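Local atomic coordinates of multicopper oxidase (PDB entry 4E9X), a protein that binds copper ions and dioxygen and, as a multicopper oxidase, probably couples the oxidation of its substrates to the reduction of dioxygen to water. Residues G27-V32 against M307-G312; D166-N171 against H258-G263; L211-D216 against D238-A243. One frame throughout, in Å; residues are numbered along the deposited sequence.

Interactions 2 and 3 share a sheet of the second cupredoxin-like domain: strand 167-170 is outermost on one side within the chain, whereas strands 236-243 and 210-215 pair near the other, and the centres of the two contacts lie 25 Å apart. Interaction 1 belongs to the first domain, where the chain beyond strand 306-308 returns to it; its nearest atoms are about 4 Å from interaction 2, and it lies on the opposite side of the chain's centre from interaction 3, centres 26 Å apart. None of the three supplies a copper ligand. The side chains of Asn29 and His258 stand about 14 and 12 Å from a bound copper. Interactions 2 and 3 approach different neighbouring subunits.

Interaction 1. Residues G27-V32 against M307-G312; sequences GFNGQV and MFDHDG
Asn29 and Asp309 meet side chain to side chain where the turn after strand 21-28 comes up against the chain leaving strand 306-308. Contact begins at CB of Asn29, which lies 3.8 Å from Asp309 OD1, with OD2 only slightly farther off. The first torsion, -73°, sets CG anti to the carbonyl carbon and beside the backbone N, and this carbon too packs against Asp309 OD1. At the amide the two branches part. OD1 of Asn29 is taken up by the backbone N of Thr9 in strand 3-18, while ND2 donates to Asp309 OD1 at 2.9 Å. This bond is almost straight, 173° at the hydrogen; the acceptor lies in the amide plane and is approached through its syn lone pair. The side chains cross at about a right angle, with amide and carboxylate planes turned 70° apart. Met307 SD sits 4.2 Å from the same ND2.

Two overlapping beta turns present Asn29 in this way: a type II turn from Gly27 to Gly30 runs into a type I' turn from Phe28 to Gln31, closed by Gln31 N on Phe28 O at 3.0 Å. Asn-Gly in the middle of a type I' turn is a classic sequence for this shape, in which both central residues have positive phi.

Gln31, the last residue of that turn, reaches the returning chain with its own amide. Its CG occupies the crowded position between backbone N and carbonyl carbon, and the chain is extended from there. OE1 accepts the backbone N of His310 at 2.9 Å and also lies 3.2 Å from Asp309 CB; NE2 is bonded to Pro33 O. The imidazole of His310 turns off from the 27-32 turn, and its NE2 is hydrogen-bonded to Asp292 OD2.

Interaction 2. Residues D166-N171 against H258-G263; sequences DYFSVN and HVTAGG
Phe168 and His258 lie as an offset stack, their centroids 4.3 Å apart and their planes only 17° from parallel. The overlap is toward the rims: His258 CD2 sits above the outer part of the phenyl face, 3.4 Å from Phe168 CE1. On the same face, His258 CA makes a CH-pi contact at 3.8 Å from the ring centroid. Phe168 CG, anti to its carbonyl carbon (chi1 -49°), lies 3.7 Å from His258 O. His258 ND1 is hydrogen-bonded to Asp253 OD2. Thr260 O approaches the Phe168 ring at the edge and in its plane.

Tyr167 turns its ring to the main chain of the 258-263 loop. Gly262 N lies over the centre of one face, 3.3 Å above the plane, and Ala261 C is displaced toward the rim on that face; Tyr167 CE1 also touches Ala261 CB at 3.6 Å. The N-H of Gly262 is spent on Asp166 O, at 2.9 Å. Asp166 and Tyr167 form a classic beta bulge opposite Trp147 in the second domain's sheet, and the loop packs against this bulge and against Phe168 just beyond it.

Two waters complete the joint: one links Asp166 O, Gly263 N and Thr260 OG1, itself also hydrogen-bonded to Thr257 O, and the other accepts from Phe168 N while donating to Thr260 O at 2.7 Å. The loop is thus held mainly by aromatic faces and by peptide groups, bonded directly or through water; the Asp253 carboxylate would be expected to fix the rotation of the stacked imidazole and may favour its protonated form.

Interaction 3. Residues L211-D216 against D238-A243; sequences LVTHKD and DVIIEA
Leu211 and Ile240 form a hydrogen-bonded antiparallel pair: Leu211 N donates to Ile240 O at 2.9 Å, and Ile240 N returns the bond to Leu211 O. That same oxygen also receives a CA-H...O contact from Val239 CA at 3.0 Å. Farther along, Asp238 N donates to His214 O, while Asp238 O accepts Thr213 N at 2.9 Å and, weakly, His214 N at 3.3 Å.

Thr213 and His214 therefore face the single residue Asp238, a classic beta bulge that shifts the register by one within the sheet of the second cupredoxin-like domain.

Apolar contacts lie on both faces. Val212 CG2 meets Val239 CG1 at 3.9 Å on one, each methyl anti to its own carbonyl carbon, and Leu211 and Ile240 share the other. Thr213 CG2 also reaches Ile240 CG1, the two side chains crossing at about a right angle.

Among the polar side chains, Asp238 OD2 stands above one face of the His214 ring, displaced toward the rim, with carboxylate and ring planes 34° apart; it is salt-bridged to Lys190, and OD1 bonds Thr100. At the edge of the imidazole, in its plane, Thr213 OG1 is hydrogen-bonded to His214 ND1 at 2.7 Å.

Interaction 1. Residues G27-V32 against M307-G312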
loop_
_atom_site.group_PDB
_atom_site.type_symbol
_atom_site.label_atom_id
_atom_site.label_comp_id
_atom_site.label_asym_id
_atom_site.label_seq_id
_atom_site.Cartn_x
_atom_site.Cartn_y
_atom_site.Cartn_z
ATOM N N GLY A 27 -28.214 -3.267 -0.360
ATOM C CA GLY A 27 -27.846 -3.270 -1.783
ATOM C C GLY A 27 -28.601 -2.211 -2.534
ATOM O O GLY A 27 -29.838 -2.105 -2.477
ATOM N N PHE A 28 -27.888 -1.393 -3.285
ATOM C CA PHE A 28 -28.505 -0.513 -4.262
ATOM C C PHE A 28 -29.236 -1.398 -5.277
ATOM O O PHE A 28 -28.668 -2.343 -5.819
ATOM C CB PHE A 28 -27.435 0.354 -4.928
ATOM C CG PHE A 28 -26.825 1.402 -3.980
ATOM C CD1 PHE A 28 -27.633 2.397 -3.443
ATOM C CD2 PHE A 28 -25.492 1.352 -3.648
ATOM C CE1 PHE A 28 -27.132 3.361 -2.555
ATOM C CE2 PHE A 28 -24.978 2.322 -2.821
ATOM C CZ PHE A 28 -25.777 3.352 -2.273
ATOM N N ASN A 29 -30.520 -1.110 -5.483
ATOM C CA ASN A 29 -31.423 -1.915 -6.296
ATOM C C ASN A 29 -31.328 -3.368 -5.863
ATOM O O ASN A 29 -31.533 -4.286 -6.693
ATOM C CB ASN A 29 -31.144 -1.749 -7.788
ATOM C CG ASN A 29 -31.595 -0.408 -8.326
ATOM O OD1 ASN A 29 -32.048 0.456 -7.572
ATOM N ND2 ASN A 29 -31.490 -0.225 -9.636
ATOM N N GLY A 30 -31.067 -3.647 -4.598
ATOM C CA GLY A 30 -31.083 -5.006 -4.112
ATOM C C GLY A 30 -29.958 -5.876 -4.639
ATOM O O GLY A 30 -30.071 -7.090 -4.666
ATOM N N GLN A 31 -28.810 -5.259 -5.019
ATOM C CA GLN A 31 -27.717 -6.088 -5.541
ATOM C C GLN A 31 -26.382 -5.502 -5.037
ATOM O O GLN A 31 -26.308 -4.303 -4.726
ATOM C CB GLN A 31 -27.724 -6.121 -7.069
ATOM C CG GLN A 31 -27.734 -4.722 -7.744
ATOM C CD GLN A 31 -27.538 -4.887 -9.246
ATOM O OE1 GLN A 31 -28.497 -5.206 -9.968
ATOM N NE2 GLN A 31 -26.321 -4.668 -9.713
ATOM N N VAL A 32 -25.348 -6.362 -5.017
ATOM C CA VAL A 32 -23.988 -5.965 -4.685
ATOM C C VAL A 32 -23.064 -6.652 -5.702
ATOM O O VAL A 32 -23.157 -7.894 -5.757
ATOM C CB VAL A 32 -23.531 -6.314 -3.289
ATOM C CG1 VAL A 32 -22.123 -5.760 -3.069
ATOM C CG2 VAL A 32 -24.520 -5.720 -2.237
ATOM N N MET A 307 -28.429 2.859 -16.935
ATOM C CA MET A 307 -28.206 2.213 -15.644
ATOM C C MET A 307 -28.618 0.743 -15.786
ATOM O O MET A 307 -29.716 0.409 -16.302
ATOM C CB MET A 307 -28.902 2.909 -14.482
ATOM C CG MET A 307 -28.829 2.052 -13.192
ATOM S SD MET A 307 -29.777 2.876 -11.849
ATOM C CE MET A 307 -28.568 4.013 -11.298
ATOM N N PHE A 308 -27.747 -0.181 -15.380
ATOM C CA PHE A 308 -27.920 -1.592 -15.629
ATOM C C PHE A 308 -27.830 -2.390 -14.348
ATOM O O PHE A 308 -26.811 -2.390 -13.651
ATOM C CB PHE A 308 -26.820 -2.146 -16.596
ATOM C CG PHE A 308 -26.834 -1.440 -17.924
ATOM C CD1 PHE A 308 -27.486 -2.042 -18.995
ATOM C CD2 PHE A 308 -26.206 -0.211 -18.070
ATOM C CE1 PHE A 308 -27.530 -1.414 -20.227
ATOM C CE2 PHE A 308 -26.307 0.414 -19.306
ATOM C CZ PHE A 308 -26.946 -0.191 -20.383
ATOM N N ASP A 309 -28.937 -3.073 -14.046
ATOM C CA ASP A 309 -28.948 -4.079 -12.979
ATOM C C ASP A 309 -28.329 -5.377 -13.494
ATOM O O ASP A 309 -28.140 -5.562 -14.711
ATOM C CB ASP A 309 -30.345 -4.394 -12.448
ATOM C CG ASP A 309 -31.019 -3.289 -11.664
ATOM O OD1 ASP A 309 -30.461 -2.207 -11.498
ATOM O OD2 ASP A 309 -32.196 -3.514 -11.243
ATOM N N HIS A 310 -27.999 -6.269 -12.577
ATOM C CA HIS A 310 -27.515 -7.562 -13.002
ATOM C C HIS A 310 -27.998 -8.599 -11.988
ATOM O O HIS A 310 -27.688 -8.530 -10.777
ATOM C CB HIS A 310 -25.989 -7.610 -13.107
ATOM C CG HIS A 310 -25.494 -8.996 -13.451
ATOM N ND1 HIS A 310 -26.104 -9.744 -14.444
ATOM C CD2 HIS A 310 -24.450 -9.687 -12.944
ATOM C CE1 HIS A 310 -25.426 -10.900 -14.515
ATOM N NE2 HIS A 310 -24.445 -10.896 -13.615
ATOM N N ASP A 311 -28.761 -9.595 -12.494
ATOM C CA ASP A 311 -29.333 -10.537 -11.547
ATOM C C ASP A 311 -28.292 -11.436 -10.920
ATOM O O ASP A 311 -28.542 -11.961 -9.845
ATOM C CB ASP A 311 -30.451 -11.380 -12.191
ATOM C CG ASP A 311 -30.088 -12.079 -13.473
ATOM O OD1 ASP A 311 -28.870 -12.290 -13.724
ATOM O OD2 ASP A 311 -31.014 -12.361 -14.280
ATOM N N GLY A 312 -27.088 -11.605 -11.480
ATOM C CA GLY A 312 -26.060 -12.414 -10.798
ATOM C C GLY A 312 -25.591 -11.746 -9.535
ATOM O O GLY A 312 -24.936 -12.395 -8.720
#

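Interaction 2. Residues D166-N171 against H258-G263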
loop_
_atom_site.group_PDB
_atom_site.type_symbol
_atom_site.label_atom_id
_atom_site.label_comp_id
_atom_site.label_asym_id
_atom_site.label_seq_id
_atom_site.Cartn_x
_atom_site.Cartn_y
_atom_site.Cartn_z
ATOM N N ASP A 166 -12.360 -11.824 7.466
ATOM C CA ASP A 166 -11.950 -13.182 7.254
ATOM C C ASP A 166 -12.458 -13.742 5.922
ATOM O O ASP A 166 -12.146 -14.893 5.593
ATOM C CB ASP A 166 -12.375 -14.103 8.396
ATOM C CG ASP A 166 -13.847 -14.000 8.768
ATOM O OD1 ASP A 166 -14.579 -13.144 8.268
ATOM O OD2 ASP A 166 -14.295 -14.814 9.626
ATOM N N TYR A 167 -13.159 -12.948 5.129
ATOM C CA TYR A 167 -13.521 -13.343 3.768
ATOM C C TYR A 167 -13.264 -12.139 2.849
ATOM O O TYR A 167 -13.215 -11.001 3.263
ATOM C CB TYR A 167 -14.957 -13.790 3.617
ATOM C CG TYR A 167 -15.331 -15.096 4.291
ATOM C CD1 TYR A 167 -15.531 -16.247 3.556
ATOM C CD2 TYR A 167 -15.524 -15.109 5.687
ATOM C CE1 TYR A 167 -15.903 -17.464 4.183
ATOM C CE2 TYR A 167 -15.891 -16.313 6.299
ATOM C CZ TYR A 167 -16.085 -17.478 5.564
ATOM O OH TYR A 167 -16.449 -18.646 6.216
ATOM N N PHE A 168 -12.985 -12.467 1.594
ATOM C CA PHE A 168 -12.447 -11.520 0.586
ATOM C C PHE A 168 -13.088 -11.754 -0.775
ATOM O O PHE A 168 -13.384 -12.918 -1.081
ATOM C CB PHE A 168 -10.908 -11.619 0.498
ATOM C CG PHE A 168 -10.257 -11.551 1.876
ATOM C CD1 PHE A 168 -9.957 -10.300 2.416
ATOM C CD2 PHE A 168 -10.027 -12.713 2.609
ATOM C CE1 PHE A 168 -9.437 -10.229 3.699
ATOM C CE2 PHE A 168 -9.506 -12.626 3.909
ATOM C CZ PHE A 168 -9.229 -11.375 4.432
ATOM N N SER A 169 -13.297 -10.728 -1.584
ATOM C CA SER A 169 -14.039 -10.972 -2.802
ATOM C C SER A 169 -13.649 -10.022 -3.918
ATOM O O SER A 169 -13.073 -8.944 -3.722
ATOM C CB SER A 169 -15.557 -10.824 -2.539
ATOM O OG SER A 169 -15.828 -9.500 -1.998
ATOM N N VAL A 170 -14.031 -10.439 -5.131
ATOM C CA VAL A 170 -14.188 -9.535 -6.252
ATOM C C VAL A 170 -15.663 -9.564 -6.627
ATOM O O VAL A 170 -16.263 -10.645 -6.747
ATOM C CB VAL A 170 -13.255 -9.908 -7.437
ATOM C CG1 VAL A 170 -13.392 -11.361 -7.870
ATOM C CG2 VAL A 170 -13.524 -8.957 -8.643
ATOM N N ASN A 171 -16.266 -8.404 -6.805
ATOM C CA ASN A 171 -17.699 -8.254 -7.145
ATOM C C ASN A 171 -18.552 -9.085 -6.207
ATOM O O ASN A 171 -19.498 -9.755 -6.640
ATOM C CB ASN A 171 -17.954 -8.581 -8.614
ATOM C CG ASN A 171 -17.238 -7.563 -9.498
ATOM O OD1 ASN A 171 -16.736 -6.570 -8.995
ATOM N ND2 ASN A 171 -17.140 -7.827 -10.809
ATOM N N HIS A 258 -5.544 -13.116 1.896
ATOM C CA HIS A 258 -6.782 -12.848 1.173
ATOM C C HIS A 258 -7.199 -13.996 0.277
ATOM O O HIS A 258 -8.335 -13.957 -0.193
ATOM C CB HIS A 258 -6.581 -11.603 0.277
ATOM C CG HIS A 258 -6.428 -10.367 1.114
ATOM N ND1 HIS A 258 -6.408 -9.116 0.567
ATOM C CD2 HIS A 258 -6.314 -10.195 2.464
ATOM C CE1 HIS A 258 -6.276 -8.212 1.530
ATOM N NE2 HIS A 258 -6.219 -8.850 2.700
ATOM N N VAL A 259 -6.314 -14.998 0.053
ATOM C CA VAL A 259 -6.792 -16.153 -0.738
ATOM C C VAL A 259 -7.211 -17.265 0.212
ATOM O O VAL A 259 -6.937 -18.455 0.106
ATOM C CB VAL A 259 -5.771 -16.634 -1.772
ATOM C CG1 VAL A 259 -5.702 -15.534 -2.866
ATOM C CG2 VAL A 259 -4.428 -16.901 -1.214
ATOM N N THR A 260 -7.984 -16.831 1.197
ATOM C CA THR A 260 -8.590 -17.740 2.167
ATOM C C THR A 260 -10.064 -17.345 2.309
ATOM O O THR A 260 -10.486 -16.256 1.886
ATOM C CB THR A 260 -7.892 -17.695 3.543
ATOM O OG1 THR A 260 -8.099 -16.399 4.182
ATOM C CG2 THR A 260 -6.391 -17.944 3.457
ATOM N N ALA A 261 -10.831 -18.228 2.974
ATOM C CA ALA A 261 -12.242 -17.954 3.223
ATOM C C ALA A 261 -12.532 -18.552 4.578
ATOM O O ALA A 261 -12.500 -19.787 4.707
ATOM C CB ALA A 261 -13.101 -18.634 2.168
ATOM N N GLY A 262 -12.766 -17.756 5.610
ATOM C CA GLY A 262 -13.013 -18.399 6.923
ATOM C C GLY A 262 -11.845 -19.213 7.418
ATOM O O GLY A 262 -12.092 -20.203 8.147
ATOM N N GLY A 263 -10.629 -18.836 7.054
ATOM C CA GLY A 263 -9.422 -19.542 7.472
ATOM C C GLY A 263 -9.114 -20.739 6.590
ATOM O O GLY A 263 -8.119 -21.441 6.835
HETATM O O HOH W 1 -9.843 -16.291 6.160
HETATM O O HOH W 2 -12.942 -15.256 1.185
#

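Interaction 3. Residues L211-D216 against D238-A243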
loop_
_atom_site.group_PDB
_atom_site.type_symbol
_atom_site.label_atom_id
_atom_site.label_comp_id
_atom_site.label_asym_id
_atom_site.label_seq_id
_atom_site.Cartn_x
_atom_site.Cartn_y
_atom_site.Cartn_z
ATOM N N LEU A 211 -0.733 -3.253 -18.808
ATOM C CA LEU A 211 -0.310 -1.881 -19.046
ATOM C C LEU A 211 -1.231 -0.975 -18.233
ATOM O O LEU A 211 -2.426 -0.902 -18.544
ATOM C CB LEU A 211 -0.406 -1.524 -20.532
ATOM C CG LEU A 211 0.042 -0.084 -20.834
ATOM C CD1 LEU A 211 1.528 0.127 -20.501
ATOM C CD2 LEU A 211 -0.230 0.264 -22.295
ATOM N N VAL A 212 -0.691 -0.347 -17.200
ATOM C CA VAL A 212 -1.472 0.570 -16.342
ATOM C C VAL A 212 -1.605 1.899 -17.088
ATOM O O VAL A 212 -0.614 2.600 -17.328
ATOM C CB VAL A 212 -0.781 0.746 -14.988
ATOM C CG1 VAL A 212 -1.667 1.666 -14.142
ATOM C CG2 VAL A 212 -0.511 -0.593 -14.286
ATOM N N THR A 213 -2.849 2.234 -17.477
ATOM C CA THR A 213 -3.074 3.426 -18.279
ATOM C C THR A 213 -3.771 4.555 -17.548
ATOM O O THR A 213 -3.680 5.681 -18.005
ATOM C CB THR A 213 -3.968 3.041 -19.502
ATOM O OG1 THR A 213 -5.194 2.472 -19.052
ATOM C CG2 THR A 213 -3.297 1.973 -20.380
ATOM N N HIS A 214 -4.521 4.259 -16.475
ATOM C CA HIS A 214 -5.298 5.303 -15.793
ATOM C C HIS A 214 -5.244 5.120 -14.280
ATOM O O HIS A 214 -5.328 3.978 -13.808
ATOM C CB HIS A 214 -6.791 5.292 -16.155
ATOM C CG HIS A 214 -7.141 5.524 -17.601
ATOM N ND1 HIS A 214 -6.807 4.610 -18.603
ATOM C CD2 HIS A 214 -7.803 6.561 -18.187
ATOM C CE1 HIS A 214 -7.273 5.107 -19.728
ATOM N NE2 HIS A 214 -7.875 6.289 -19.516
ATOM N N LYS A 215 -5.129 6.238 -13.615
ATOM C CA LYS A 215 -5.165 6.286 -12.154
ATOM C C LYS A 215 -6.393 7.115 -11.770
ATOM O O LYS A 215 -6.525 8.259 -12.224
ATOM C CB LYS A 215 -3.869 6.914 -11.615
ATOM C CG LYS A 215 -3.933 7.460 -10.214
ATOM C CD LYS A 215 -4.253 6.426 -9.122
ATOM C CE LYS A 215 -4.202 7.159 -7.781
ATOM N NZ LYS A 215 -5.050 6.468 -6.789
ATOM N N ASP A 216 -7.292 6.493 -10.981
ATOM C CA ASP A 216 -8.533 7.167 -10.545
ATOM C C ASP A 216 -9.305 7.718 -11.749
ATOM O O ASP A 216 -9.973 8.756 -11.670
ATOM C CB ASP A 216 -8.240 8.267 -9.532
ATOM C CG ASP A 216 -7.597 7.687 -8.236
ATOM O OD1 ASP A 216 -7.630 6.457 -8.031
ATOM O OD2 ASP A 216 -7.057 8.546 -7.511
ATOM N N ASP A 238 -6.968 1.527 -14.176
ATOM C CA ASP A 238 -7.362 0.855 -15.394
ATOM C C ASP A 238 -6.114 0.313 -16.038
ATOM O O ASP A 238 -5.092 1.001 -16.104
ATOM C CB ASP A 238 -8.023 1.781 -16.413
ATOM C CG ASP A 238 -9.292 2.526 -16.047
ATOM O OD1 ASP A 238 -9.702 2.549 -14.870
ATOM O OD2 ASP A 238 -9.897 3.063 -16.990
ATOM N N VAL A 239 -6.223 -0.923 -16.546
ATOM C CA VAL A 239 -5.100 -1.538 -17.237
ATOM C C VAL A 239 -5.628 -2.121 -18.561
ATOM O O VAL A 239 -6.833 -2.273 -18.778
ATOM C CB VAL A 239 -4.459 -2.670 -16.407
ATOM C CG1 VAL A 239 -4.046 -2.134 -15.014
ATOM C CG2 VAL A 239 -5.385 -3.896 -16.284
ATOM N N ILE A 240 -4.682 -2.434 -19.445
ATOM C CA ILE A 240 -4.938 -3.188 -20.680
ATOM C C ILE A 240 -4.130 -4.474 -20.624
ATOM O O ILE A 240 -2.921 -4.455 -20.339
ATOM C CB ILE A 240 -4.494 -2.354 -21.920
ATOM C CG1 ILE A 240 -5.298 -1.045 -22.053
ATOM C CG2 ILE A 240 -4.590 -3.199 -23.175
ATOM C CD1 ILE A 240 -6.762 -1.315 -22.391
ATOM N N ILE A 241 -4.803 -5.579 -20.942
ATOM C CA ILE A 241 -4.127 -6.848 -21.209
ATOM C C ILE A 241 -4.346 -7.189 -22.675
ATOM O O ILE A 241 -5.487 -7.212 -23.142
ATOM C CB ILE A 241 -4.635 -7.990 -20.309
ATOM C CG1 ILE A 241 -4.158 -7.751 -18.864
ATOM C CG2 ILE A 241 -4.170 -9.341 -20.864
ATOM C CD1 ILE A 241 -4.657 -8.772 -17.861
ATOM N N GLU A 242 -3.261 -7.461 -23.396
ATOM C CA GLU A 242 -3.329 -8.054 -24.735
ATOM C C GLU A 242 -3.514 -9.543 -24.574
ATOM O O GLU A 242 -2.595 -10.198 -24.049
ATOM C CB GLU A 242 -2.049 -7.747 -25.562
ATOM C CG GLU A 242 -1.683 -6.264 -25.642
ATOM C CD GLU A 242 -2.490 -5.493 -26.675
ATOM O OE1 GLU A 242 -3.102 -6.098 -27.588
ATOM O OE2 GLU A 242 -2.477 -4.255 -26.576
ATOM N N ALA A 243 -4.655 -10.081 -24.999
ATOM C CA ALA A 243 -4.867 -11.539 -24.842
ATOM C C ALA A 243 -4.260 -12.316 -25.971
ATOM O O ALA A 243 -4.922 -12.777 -26.883
ATOM C CB ALA A 243 -6.384 -11.810 -24.749
HETATM O O HOH W 3 -7.250 0.745 -19.732
HETATM O O HOH W 4 -8.434 4.271 -13.121
#